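Local structure of alcohol dehydrogenase, zinc-containing (Thermotoga maritima, 3IP1) at residues I58-K63 with H97-V102. The protein catalyses the NAD(+)-dependent oxidation of scyllo-inosose to 3-dehydro-scyllo-inosose, a zinc-dependent step that probably belongs to myo-inositol degradation. Numbering follows the deposited sequence.
With CD (cadmium ion), chain F.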
loop_
_atom_site.group_PDB
_atom_site.type_symbol
_atom_site.label_atom_id
_atom_site.label_comp_id
_atom_site.label_asym_id
_atom_site.label_seq_id
_atom_site.Cartn_x
_atom_site.Cartn_y
_atom_site.Cartn_z
ATOM N N ILE A 58 21.964 18.284 22.768
ATOM C CA ILE A 58 21.283 18.924 23.891
ATOM C C ILE A 58 21.533 18.109 25.151
ATOM O O ILE A 58 21.850 16.921 25.086
ATOM C CB ILE A 58 19.733 19.011 23.694
ATOM C CG1 ILE A 58 19.122 17.590 23.590
ATOM C CG2 ILE A 58 19.400 19.880 22.465
ATOM C CD1 ILE A 58 17.580 17.508 23.530
ATOM N N ILE A 59 21.369 18.765 26.289
ATOM C CA ILE A 59 21.439 18.131 27.591
ATOM C C ILE A 59 20.059 18.311 28.180
ATOM O O ILE A 59 19.495 19.408 28.147
ATOM C CB ILE A 59 22.516 18.811 28.492
ATOM C CG1 ILE A 59 23.923 18.534 27.931
ATOM C CG2 ILE A 59 22.441 18.312 29.940
ATOM C CD1 ILE A 59 25.003 19.477 28.510
ATOM N N ILE A 60 19.530 17.217 28.712
ATOM C CA ILE A 60 18.206 17.163 29.284
ATOM C C ILE A 60 18.298 16.879 30.784
ATOM O O ILE A 60 19.031 15.997 31.209
ATOM C CB ILE A 60 17.397 16.033 28.611
ATOM C CG1 ILE A 60 17.277 16.280 27.093
ATOM C CG2 ILE A 60 16.023 15.873 29.279
ATOM C CD1 ILE A 60 16.867 15.013 26.282
ATOM N N LYS A 61 17.563 17.629 31.587
ATOM C CA LYS A 61 17.437 17.330 32.999
ATOM C C LYS A 61 16.331 16.300 33.096
ATOM O O LYS A 61 15.176 16.610 32.770
ATOM C CB LYS A 61 17.066 18.612 33.739
ATOM C CG LYS A 61 16.843 18.522 35.233
ATOM C CD LYS A 61 16.724 19.969 35.769
ATOM C CE LYS A 61 16.217 20.040 37.206
ATOM N NZ LYS A 61 16.947 19.091 38.095
ATOM N N VAL A 62 16.677 15.072 33.502
ATOM C CA VAL A 62 15.701 13.969 33.507
ATOM C C VAL A 62 14.608 14.194 34.547
ATOM O O VAL A 62 14.874 14.543 35.700
ATOM C CB VAL A 62 16.366 12.564 33.725
ATOM C CG1 VAL A 62 15.348 11.432 33.608
ATOM C CG2 VAL A 62 17.530 12.334 32.755
ATOM N N LYS A 63 13.364 13.999 34.139
ATOM C CA LYS A 63 12.267 14.009 35.089
ATOM C C LYS A 63 11.774 12.610 35.423
ATOM O O LYS A 63 11.462 12.322 36.574
ATOM C CB LYS A 63 11.123 14.852 34.553
ATOM C CG LYS A 63 11.367 16.339 34.631
ATOM C CD LYS A 63 10.876 16.904 35.959
ATOM C CE LYS A 63 12.043 17.258 36.876
ATOM N NZ LYS A 63 11.598 17.968 38.134
ATOM N N HIS A 97 16.303 4.182 29.283
ATOM C CA HIS A 97 16.017 4.619 27.911
ATOM C C HIS A 97 14.543 4.962 27.659
ATOM O O HIS A 97 14.165 5.299 26.542
ATOM C CB HIS A 97 16.521 3.585 26.902
ATOM C CG HIS A 97 15.825 2.273 27.001
ATOM N ND1 HIS A 97 16.331 1.219 27.720
ATOM C CD2 HIS A 97 14.643 1.848 26.491
ATOM C CE1 HIS A 97 15.498 0.193 27.645
ATOM N NE2 HIS A 97 14.460 0.553 26.914
ATOM N N GLU A 98 13.718 4.888 28.696
ATOM C CA GLU A 98 12.308 5.237 28.577
ATOM C C GLU A 98 12.052 6.507 29.371
ATOM O O GLU A 98 11.547 6.458 30.495
ATOM C CB GLU A 98 11.426 4.111 29.112
ATOM C CG GLU A 98 11.527 2.811 28.355
ATOM C CD GLU A 98 10.703 1.701 28.991
ATOM O OE1 GLU A 98 10.056 1.947 30.035
ATOM O OE2 GLU A 98 10.703 0.582 28.457
ATOM N N PHE A 99 12.375 7.654 28.795
ATOM C CA PHE A 99 12.508 8.842 29.627
ATOM C C PHE A 99 11.939 10.124 29.045
ATOM O O PHE A 99 11.721 10.233 27.834
ATOM C CB PHE A 99 13.980 9.062 29.972
ATOM C CG PHE A 99 14.748 9.803 28.905
ATOM C CD1 PHE A 99 15.178 9.145 27.762
ATOM C CD2 PHE A 99 15.040 11.154 29.059
ATOM C CE1 PHE A 99 15.894 9.825 26.772
ATOM C CE2 PHE A 99 15.750 11.852 28.090
ATOM C CZ PHE A 99 16.180 11.191 26.931
ATOM N N SER A 100 11.754 11.101 29.937
ATOM C CA SER A 100 11.421 12.474 29.579
ATOM C C SER A 100 12.115 13.446 30.558
ATOM O O SER A 100 12.677 13.035 31.593
ATOM C CB SER A 100 9.923 12.685 29.643
ATOM O OG SER A 100 9.508 12.435 30.980
ATOM N N GLY A 101 12.088 14.732 30.223
ATOM C CA GLY A 101 12.760 15.735 31.029
ATOM C C GLY A 101 12.682 17.092 30.366
ATOM O O GLY A 101 11.870 17.302 29.467
ATOM N N VAL A 102 13.500 18.032 30.822
ATOM C CA VAL A 102 13.465 19.371 30.246
ATOM C C VAL A 102 14.841 19.747 29.693
ATOM O O VAL A 102 15.880 19.387 30.274
ATOM C CB VAL A 102 12.897 20.438 31.245
ATOM C CG1 VAL A 102 11.543 19.995 31.788
ATOM C CG2 VAL A 102 13.841 20.681 32.389
HETATM CD CD CD F . 12.054 -0.003 26.356
HETATM O O HOH W 1 10.190 -0.962 25.279
#
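The carbonyl oxygen of V102 takes one hydrogen bond and one weaker contact from strand 58-63. K61 N donates the hydrogen bond to V102 O at 2.8 Å, in the plane of the carbonyl. I60 CA adds a CA-H...O contact to the same oxygen. The return bond runs from V102 N to K61 O at 2.9 Å, so K61 and V102 form an antiparallel hydrogen-bonded pair. K61 O also receives a close CA-H...O contact from G101 CA at 3.1 Å. A third bond, K63 N to S100 O at 2.8 Å, lies on a lone pair of the carbonyl. The strand segments cross steeply, at 120°, and pair over a short length. K61 and V102 put their side chains on the same sheet face, where K61 CB lies alongside V102 CG2.

I60 sends its two branches to different partners. CG2, anti to the backbone N, packs on G101 CA at 3.7 Å. CD1 reaches the edge of the F99 ring, in its plane, 3.8 Å from CE2. V165 touches F99 as well. An alanine at I60 would probably loosen the packing at this ring edge and over G101, since both branches would be lost.

S100 OG is hydrogen-bonded to F188 O, at helix 185-192. Toward the other end of 97-102, H97 NE2 binds cadmium at 2.5 Å, with the metal in the ring plane. E98 reaches it through OE2 on a chain extended beyond CG, while its OE1 forms a salt bridge with K391. E195 and a water are the other ligands. Strand 98-106 thus leads from zinc site 1, here holding cadmium, into the GroES-like domain's sheet; in zinc-containing alcohol dehydrogenases such a site is the catalytic one.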